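Side-chain contacts in GH26C (Muricauda sp. MAR_2010_75, PDB 6Q78), which probably hydrolyses internal beta-1,4-mannosidic bonds of mannans as a family 26 glycoside hydrolase: residues 279-284 with 292-297; 286-291 with 327-332. All coordinates share one frame; numbering follows the deposited sequence.

Contact 1. Residues 279-284 with 292-297; sequences SEYLAR and DIMGMD
Tyr281, on the short helix 278-281, reaches strand 293-298 with its phenol end and grips the carbonyl of Gly295. CB starts the side chain toward the strand, and with CG anti to the backbone N (chi1 -177°) the ring is carried across to it. Of the ring atoms, Tyr281 CE1 and CZ come up to Gly295 O, CE1 at 3.3 Å, with the oxygen at the ring edge and close to the ring plane. Tyr281 CZ also packs on Met294 CB, 4.4 Å away. At the tip, Tyr281 OH donates a hydrogen bond to Gly295 O over 2.7 Å; the angle at the carbonyl oxygen is 131°, with the donor tilted 19° from the carbonyl plane. The same OH lies 3.5 Å from Met294 CB. Beside this, Leu282 CD2 brushes Met294 CE at 4.4 Å. The rings of Phe275 and Tyr281 meet edge-to-face, and Val320 and Leu323 of helix 306-327 also touch the tyrosine. The contact closes the beta-alpha-beta unit running from strand 265-269 through helix 278-281 to strand 293-298 of the TIM barrel. Chemically, a buried hydroxyl spends its proton on a strand carbonyl, pinning an otherwise apolar side chain at its polar tip.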
ATOM      1  N   SER A 279      -9.355 -19.638  -3.578  1.00 17.08           N
ATOM      2  CA  SER A 279      -8.347 -20.548  -3.052  1.00 14.37           C
ATOM      3  C   SER A 279      -6.938 -20.105  -3.421  1.00 14.31           C
ATOM      4  O   SER A 279      -6.022 -20.202  -2.595  1.00 17.44           O
ATOM      5  CB  SER A 279      -8.604 -21.966  -3.540  1.00 20.46           C
ATOM      6  OG  SER A 279      -9.807 -22.431  -2.946  1.00 39.24           O
ATOM      7  N   GLU A 280      -6.744 -19.602  -4.644  1.00 14.49           N
ATOM      8  CA  GLU A 280      -5.395 -19.196  -5.016  1.00 15.48           C
ATOM      9  C   GLU A 280      -5.009 -17.895  -4.334  1.00 14.69           C
ATOM     10  O   GLU A 280      -3.871 -17.755  -3.885  1.00 17.42           O
ATOM     11  CB  GLU A 280      -5.199 -19.136  -6.529  1.00 16.07           C
ATOM     12  CG  GLU A 280      -3.709 -19.005  -6.954  1.00 23.00           C
ATOM     13  CD  GLU A 280      -2.750 -20.125  -6.431  1.00 38.55           C
ATOM     14  OE1 GLU A 280      -3.171 -21.266  -6.068  1.00 27.58           O
ATOM     15  OE2 GLU A 280      -1.528 -19.857  -6.410  1.00 44.10           O
ATOM     16  N   TYR A 281      -5.953 -16.957  -4.196  1.00 12.38           N
ATOM     17  CA  TYR A 281      -5.662 -15.738  -3.442  1.00 11.45           C
ATOM     18  C   TYR A 281      -5.240 -16.063  -2.024  1.00 11.51           C
ATOM     19  O   TYR A 281      -4.369 -15.397  -1.458  1.00 13.11           O
ATOM     20  CB  TYR A 281      -6.889 -14.825  -3.413  1.00 12.29           C
ATOM     21  CG  TYR A 281      -6.612 -13.536  -2.713  1.00 12.01           C
ATOM     22  CD1 TYR A 281      -5.959 -12.504  -3.370  1.00 10.00           C
ATOM     23  CD2 TYR A 281      -6.999 -13.342  -1.389  1.00 12.66           C
ATOM     24  CE1 TYR A 281      -5.697 -11.285  -2.699  1.00 10.34           C
ATOM     25  CE2 TYR A 281      -6.744 -12.156  -0.720  1.00 13.44           C
ATOM     26  CZ  TYR A 281      -6.090 -11.140  -1.376  1.00 11.77           C
ATOM     27  OH  TYR A 281      -5.856  -9.966  -0.664  1.00 10.80           O
ATOM     28  N   LEU A 282      -5.870 -17.067  -1.412  1.00 13.23           N
ATOM     29  CA  LEU A 282      -5.656 -17.413  -0.006  1.00 15.19           C
ATOM     30  C   LEU A 282      -4.502 -18.397   0.215  1.00 11.99           C
ATOM     31  O   LEU A 282      -4.228 -18.763   1.378  1.00 14.52           O
ATOM     32  CB  LEU A 282      -6.957 -17.991   0.606  1.00 14.28           C
ATOM     33  CG  LEU A 282      -8.134 -17.013   0.749  1.00 16.66           C
ATOM     34  CD1 LEU A 282      -9.432 -17.750   1.043  1.00 17.40           C
ATOM     35  CD2 LEU A 282      -7.863 -16.021   1.866  1.00 19.90           C
ATOM     36  N   ALA A 283      -3.821 -18.821  -0.854  1.00 12.11           N
ATOM     37  CA  ALA A 283      -2.779 -19.841  -0.730  1.00 14.19           C
ATOM     38  C   ALA A 283      -1.759 -19.528   0.371  1.00 12.54           C
ATOM     39  O   ALA A 283      -1.420 -20.406   1.182  1.00 16.05           O
ATOM     40  CB  ALA A 283      -2.100 -20.087  -2.081  1.00 13.23           C
ATOM     41  N   ARG A 284      -1.230 -18.297   0.396  1.00 11.67           N
ATOM     42  CA  ARG A 284      -0.238 -17.909   1.400  1.00 11.98           C
ATOM     43  C   ARG A 284      -0.787 -16.898   2.400  1.00 12.84           C
ATOM     44  O   ARG A 284      -0.008 -16.176   3.032  1.00 14.01           O
ATOM     45  CB  ARG A 284       1.036 -17.380   0.726  1.00 12.69           C
ATOM     46  CG  ARG A 284       1.728 -18.468  -0.071  1.00 17.72           C
ATOM     47  CD  ARG A 284       3.009 -18.035  -0.835  1.00 15.32           C
ATOM     48  NE  ARG A 284       3.530 -19.243  -1.463  1.00 14.22           N
ATOM     49  CZ  ARG A 284       4.768 -19.704  -1.374  1.00 14.10           C
ATOM     50  NH1 ARG A 284       5.698 -19.009  -0.735  1.00 16.85           N
ATOM     51  NH2 ARG A 284       5.071 -20.878  -1.934  1.00 17.06           N
ATOM     52  N   ASP A 292      -5.652  -6.952   8.175  1.00  9.32           N
ATOM     53  CA  ASP A 292      -6.759  -5.984   8.213  1.00 10.27           C
ATOM     54  C   ASP A 292      -7.265  -5.617   6.822  1.00  8.77           C
ATOM     55  O   ASP A 292      -8.472  -5.407   6.621  1.00  9.43           O
ATOM     56  CB  ASP A 292      -6.290  -4.687   8.857  1.00  8.88           C
ATOM     57  CG  ASP A 292      -6.010  -4.828  10.353  1.00 12.36           C
ATOM     58  OD1 ASP A 292      -6.950  -5.257  11.101  1.00 12.99           O
ATOM     59  OD2 ASP A 292      -4.871  -4.497  10.774  1.00 11.40           O
ATOM     60  N   ILE A 293      -6.334  -5.464   5.875  1.00  9.13           N
ATOM     61  CA  ILE A 293      -6.636  -5.040   4.511  1.00  8.07           C
ATOM     62  C   ILE A 293      -6.238  -6.165   3.566  1.00  8.80           C
ATOM     63  O   ILE A 293      -5.092  -6.626   3.595  1.00  9.58           O
ATOM     64  CB  ILE A 293      -5.926  -3.725   4.157  1.00 10.08           C
ATOM     65  CG1 ILE A 293      -6.566  -2.591   4.982  1.00 16.62           C
ATOM     66  CG2 ILE A 293      -6.027  -3.487   2.622  1.00 10.89           C
ATOM     67  CD1 ILE A 293      -5.630  -1.473   5.422  1.00 22.33           C
ATOM     68  N   MET A 294      -7.186  -6.612   2.763  1.00  9.84           N
ATOM     69  CA  MET A 294      -6.938  -7.593   1.708  1.00  8.47           C
ATOM     70  C   MET A 294      -6.735  -6.807   0.430  1.00 11.95           C
ATOM     71  O   MET A 294      -7.673  -6.177  -0.082  1.00 10.65           O
ATOM     72  CB  MET A 294      -8.130  -8.541   1.559  1.00  9.74           C
ATOM     73  CG  MET A 294      -8.165  -9.580   2.635  1.00 12.93           C
ATOM     74  SD  MET A 294      -9.674 -10.541   2.549  1.00 16.87           S
ATOM     75  CE  MET A 294      -9.034 -12.062   3.285  1.00 18.05           C
ATOM     76  N   GLY A 295      -5.510  -6.833  -0.085  1.00  9.28           N
ATOM     77  CA  GLY A 295      -5.175  -6.096  -1.281  1.00  8.20           C
ATOM     78  C   GLY A 295      -4.695  -6.990  -2.419  1.00  9.57           C
ATOM     79  O   GLY A 295      -4.582  -8.216  -2.305  1.00  9.96           O
ATOM     80  N   MET A 296      -4.467  -6.341  -3.552  1.00  8.83           N
ATOM     81  CA  MET A 296      -3.718  -6.932  -4.656  1.00  9.80           C
ATOM     82  C   MET A 296      -3.107  -5.788  -5.450  1.00  9.64           C
ATOM     83  O   MET A 296      -3.631  -4.665  -5.449  1.00  9.59           O
ATOM     84  CB  MET A 296      -4.588  -7.790  -5.588  1.00  8.98           C
ATOM     85  CG  MET A 296      -5.612  -6.930  -6.339  1.00  8.79           C
ATOM     86  SD  MET A 296      -6.564  -7.894  -7.538  1.00 13.80           S
ATOM     87  CE  MET A 296      -5.239  -8.501  -8.640  1.00 12.36           C
ATOM     88  N   ASP A 297      -1.988  -6.081  -6.101  1.00  8.34           N
ATOM     89  CA  ASP A 297      -1.369  -5.176  -7.060  1.00  8.49           C
ATOM     90  C   ASP A 297      -1.700  -5.652  -8.472  1.00 11.33           C
ATOM     91  O   ASP A 297      -1.704  -6.856  -8.759  1.00 12.43           O
ATOM     92  CB  ASP A 297       0.147  -5.119  -6.872  1.00  9.34           C
ATOM     93  CG  ASP A 297       0.535  -4.547  -5.518  1.00  8.61           C
ATOM     94  OD1 ASP A 297      -0.374  -4.070  -4.822  1.00 10.11           O
ATOM     95  OD2 ASP A 297       1.732  -4.538  -5.190  1.00  8.92           O
TER

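Contact 2. Residues 286-291 with 327-332; sequences PGDDFV and RVKIAS
Lys329 NZ is clamped by two carbonyl oxygens of the 286-291 loop, Asp288 O and Val291 O, each 2.8 Å away. The two bonds differ in direction: NZ meets Asp288 O on a lone pair in the carbonyl plane, but sits almost straight beyond Val291 O at 178°. A bend at chi2 (-53°) precedes an extended run from CB to NZ, which brings Lys329 CE within 3.0 Å of Val291 O. With Lys329 replaced by an alanine, both carbonyls would probably lose their ammonium donor and the loop be less firmly tied to the residues that lead into strand 330-336. Alongside, Arg327 NH1 forms a salt bridge with Asp288 OD1 at 2.9 Å. NH1 comes to OD1 from the syn side but well out of the carboxylate plane, while OD1 stays near the guanidinium plane; the two planes stand 83° apart. In the TIM barrel, this joins the loop leading into strand 293-298 to the turn between helix 306-327 and strand 330-336. That helix ends in a Schellman motif, with Val328 at positive phi. Farther out, Asp288 lies within the type I turn from Gly287 to Phe290, closed by Phe290 N bonding to Gly287 O. Tyr285 OH hydrogen-bonds to Asp288 OD1, giving that oxygen a second partner.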
ATOM      1  N   PRO A 286      -2.021 -15.495   5.785  1.00 12.08           N
ATOM      2  CA  PRO A 286      -1.630 -15.926   7.124  1.00 11.32           C
ATOM      3  C   PRO A 286      -2.760 -16.009   8.130  1.00 14.25           C
ATOM      4  O   PRO A 286      -2.514 -16.418   9.268  1.00 18.94           O
ATOM      5  CB  PRO A 286      -0.614 -14.862   7.543  1.00 10.93           C
ATOM      6  CG  PRO A 286      -1.113 -13.629   6.856  1.00 11.43           C
ATOM      7  CD  PRO A 286      -1.558 -14.123   5.491  1.00 13.90           C
ATOM      8  N   GLY A 287      -3.988 -15.671   7.753  1.00 13.70           N
ATOM      9  CA  GLY A 287      -5.062 -15.826   8.707  1.00 12.88           C
ATOM     10  C   GLY A 287      -5.758 -14.534   9.030  1.00 12.44           C
ATOM     11  O   GLY A 287      -5.135 -13.475   9.032  1.00 12.44           O
ATOM     12  N   ASP A 288      -7.051 -14.639   9.367  1.00 14.11           N
ATOM     13  CA  ASP A 288      -7.848 -13.453   9.664  1.00 12.81           C
ATOM     14  C   ASP A 288      -7.346 -12.710  10.897  1.00 13.20           C
ATOM     15  O   ASP A 288      -7.606 -11.514  11.032  1.00 15.35           O
ATOM     16  CB  ASP A 288      -9.311 -13.853   9.907  1.00 17.06           C
ATOM     17  CG  ASP A 288     -10.036 -14.333   8.647  1.00 19.66           C
ATOM     18  OD1 ASP A 288      -9.573 -14.091   7.517  1.00 17.95           O
ATOM     19  OD2 ASP A 288     -11.120 -14.964   8.813  1.00 24.54           O
ATOM     20  N   ASP A 289      -6.674 -13.396  11.826  1.00 15.15           N
ATOM     21  CA  ASP A 289      -6.093 -12.719  12.990  1.00 16.22           C
ATOM     22  C   ASP A 289      -4.866 -11.871  12.652  1.00 12.00           C
ATOM     23  O   ASP A 289      -4.337 -11.191  13.542  1.00 14.96           O
ATOM     24  CB  ASP A 289      -5.686 -13.747  14.058  1.00 19.83           C
ATOM     25  CG  ASP A 289      -6.873 -14.456  14.658  1.00 29.74           C
ATOM     26  OD1 ASP A 289      -6.676 -15.523  15.267  1.00 33.80           O
ATOM     27  OD2 ASP A 289      -7.998 -13.943  14.510  1.00 27.06           O
ATOM     28  N   PHE A 290      -4.416 -11.878  11.407  1.00 11.41           N
ATOM     29  CA  PHE A 290      -3.150 -11.262  11.041  1.00 12.08           C
ATOM     30  C   PHE A 290      -3.265 -10.228   9.933  1.00 10.24           C
ATOM     31  O   PHE A 290      -2.264  -9.582   9.616  1.00 11.52           O
ATOM     32  CB  PHE A 290      -2.161 -12.367  10.623  1.00 11.03           C
ATOM     33  CG  PHE A 290      -1.772 -13.257  11.748  1.00 11.78           C
ATOM     34  CD1 PHE A 290      -0.815 -12.848  12.671  1.00 12.55           C
ATOM     35  CD2 PHE A 290      -2.413 -14.475  11.945  1.00 14.15           C
ATOM     36  CE1 PHE A 290      -0.483 -13.657  13.753  1.00 13.53           C
ATOM     37  CE2 PHE A 290      -2.057 -15.292  13.013  1.00 13.18           C
ATOM     38  CZ  PHE A 290      -1.105 -14.876  13.918  1.00 13.39           C
ATOM     39  N   VAL A 291      -4.450 -10.021   9.363  1.00 10.05           N
ATOM     40  CA  VAL A 291      -4.609  -9.155   8.196  1.00 10.22           C
ATOM     41  C   VAL A 291      -5.820  -8.260   8.433  1.00  9.50           C
ATOM     42  O   VAL A 291      -6.888  -8.760   8.809  1.00 10.08           O
ATOM     43  CB  VAL A 291      -4.808  -9.980   6.914  1.00 11.37           C
ATOM     44  CG1 VAL A 291      -5.175  -9.053   5.766  1.00 11.24           C
ATOM     45  CG2 VAL A 291      -3.549 -10.785   6.584  1.00 11.31           C
ATOM     46  N   ARG A 327     -15.065 -11.674   5.479  1.00 16.54           N
ATOM     47  CA  ARG A 327     -14.171 -11.751   6.631  1.00 15.25           C
ATOM     48  C   ARG A 327     -14.088 -10.436   7.394  1.00 13.87           C
ATOM     49  O   ARG A 327     -13.311 -10.330   8.347  1.00 15.97           O
ATOM     50  CB  ARG A 327     -12.791 -12.240   6.205  1.00 16.92           C
ATOM     51  CG  ARG A 327     -12.835 -13.723   5.768  1.00 22.50           C
ATOM     52  CD  ARG A 327     -11.799 -14.034   4.747  1.00 24.50           C
ATOM     53  NE  ARG A 327     -11.930 -15.418   4.289  1.00 24.26           N
ATOM     54  CZ  ARG A 327     -11.128 -16.410   4.666  1.00 24.81           C
ATOM     55  NH1 ARG A 327     -10.139 -16.179   5.521  1.00 21.67           N
ATOM     56  NH2 ARG A 327     -11.317 -17.638   4.187  1.00 23.08           N
ATOM     57  N   VAL A 328     -14.920  -9.457   7.040  1.00 16.81           N
ATOM     58  CA  VAL A 328     -14.924  -8.133   7.664  1.00 15.84           C
ATOM     59  C   VAL A 328     -13.542  -7.493   7.592  1.00 17.93           C
ATOM     60  O   VAL A 328     -12.986  -7.061   8.605  1.00 15.17           O
ATOM     61  CB  VAL A 328     -15.506  -8.150   9.096  1.00 13.41           C
ATOM     62  CG1 VAL A 328     -15.888  -6.759   9.512  1.00 19.87           C
ATOM     63  CG2 VAL A 328     -16.716  -9.088   9.161  1.00 22.22           C
ATOM     64  N   LYS A 329     -12.983  -7.451   6.388  1.00 14.05           N
ATOM     65  CA  LYS A 329     -11.725  -6.785   6.065  1.00 12.02           C
ATOM     66  C   LYS A 329     -12.019  -5.603   5.149  1.00 12.33           C
ATOM     67  O   LYS A 329     -13.144  -5.418   4.680  1.00 11.76           O
ATOM     68  CB  LYS A 329     -10.751  -7.733   5.355  1.00 14.08           C
ATOM     69  CG  LYS A 329     -10.452  -9.050   6.105  1.00 17.64           C
ATOM     70  CD  LYS A 329      -9.994  -8.761   7.511  1.00 17.05           C
ATOM     71  CE  LYS A 329      -9.565 -10.050   8.208  1.00 15.75           C
ATOM     72  NZ  LYS A 329      -9.331  -9.791   9.655  1.00 12.04           N
ATOM     73  N   ILE A 330     -10.983  -4.804   4.884  1.00 10.71           N
ATOM     74  CA  ILE A 330     -11.060  -3.741   3.882  1.00  9.17           C
ATOM     75  C   ILE A 330     -10.365  -4.255   2.623  1.00 10.82           C
ATOM     76  O   ILE A 330      -9.205  -4.703   2.687  1.00 12.68           O
ATOM     77  CB  ILE A 330     -10.330  -2.489   4.390  1.00  8.82           C
ATOM     78  CG1 ILE A 330     -11.054  -1.934   5.631  1.00  9.53           C
ATOM     79  CG2 ILE A 330     -10.255  -1.396   3.310  1.00 11.23           C
ATOM     80  CD1 ILE A 330     -10.072  -1.194   6.554  1.00 12.30           C
ATOM     81  N   ALA A 331     -11.051  -4.184   1.474  1.00 11.36           N
ATOM     82  CA  ALA A 331     -10.393  -4.572   0.228  1.00  9.04           C
ATOM     83  C   ALA A 331      -9.726  -3.366  -0.440  1.00  9.44           C
ATOM     84  O   ALA A 331     -10.113  -2.208  -0.218  1.00 10.95           O
ATOM     85  CB  ALA A 331     -11.395  -5.224  -0.733  1.00 12.80           C
ATOM     86  N   SER A 332      -8.709  -3.646  -1.275  1.00  8.96           N
ATOM     87  CA  SER A 332      -8.001  -2.549  -1.940  1.00  8.99           C
ATOM     88  C   SER A 332      -7.251  -3.048  -3.154  1.00  8.07           C
ATOM     89  O   SER A 332      -6.757  -4.178  -3.170  1.00 11.52           O
ATOM     90  CB  SER A 332      -6.997  -1.847  -0.992  1.00 10.28           C
ATOM     91  OG  SER A 332      -6.065  -1.019  -1.704  1.00 11.72           O
TER

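Both contacts serve the neighbouring parallel strands 293-298 and 330-336, and their centres lie about 9 Å apart. Contact 1 is buried and mostly apolar, with one neutral hydrogen bond anchoring a helix to the first of these strands. Contact 2 fastens the loop that enters strand 293-298 to the approach of strand 330-336: its Lys329 end is buried and bonds to backbone carbonyls, while the Asp288-Arg327 salt bridge lies at the partly exposed edge. Backbone pairing joins them directly, with probable hydrogen bonds from Met294 N to Ile330 O and from Ser332 N to Met294 O. Met294 also touches the side chains of Arg327 and Lys329, so the apolar side of contact 1 adjoins the charged groups of contact 2.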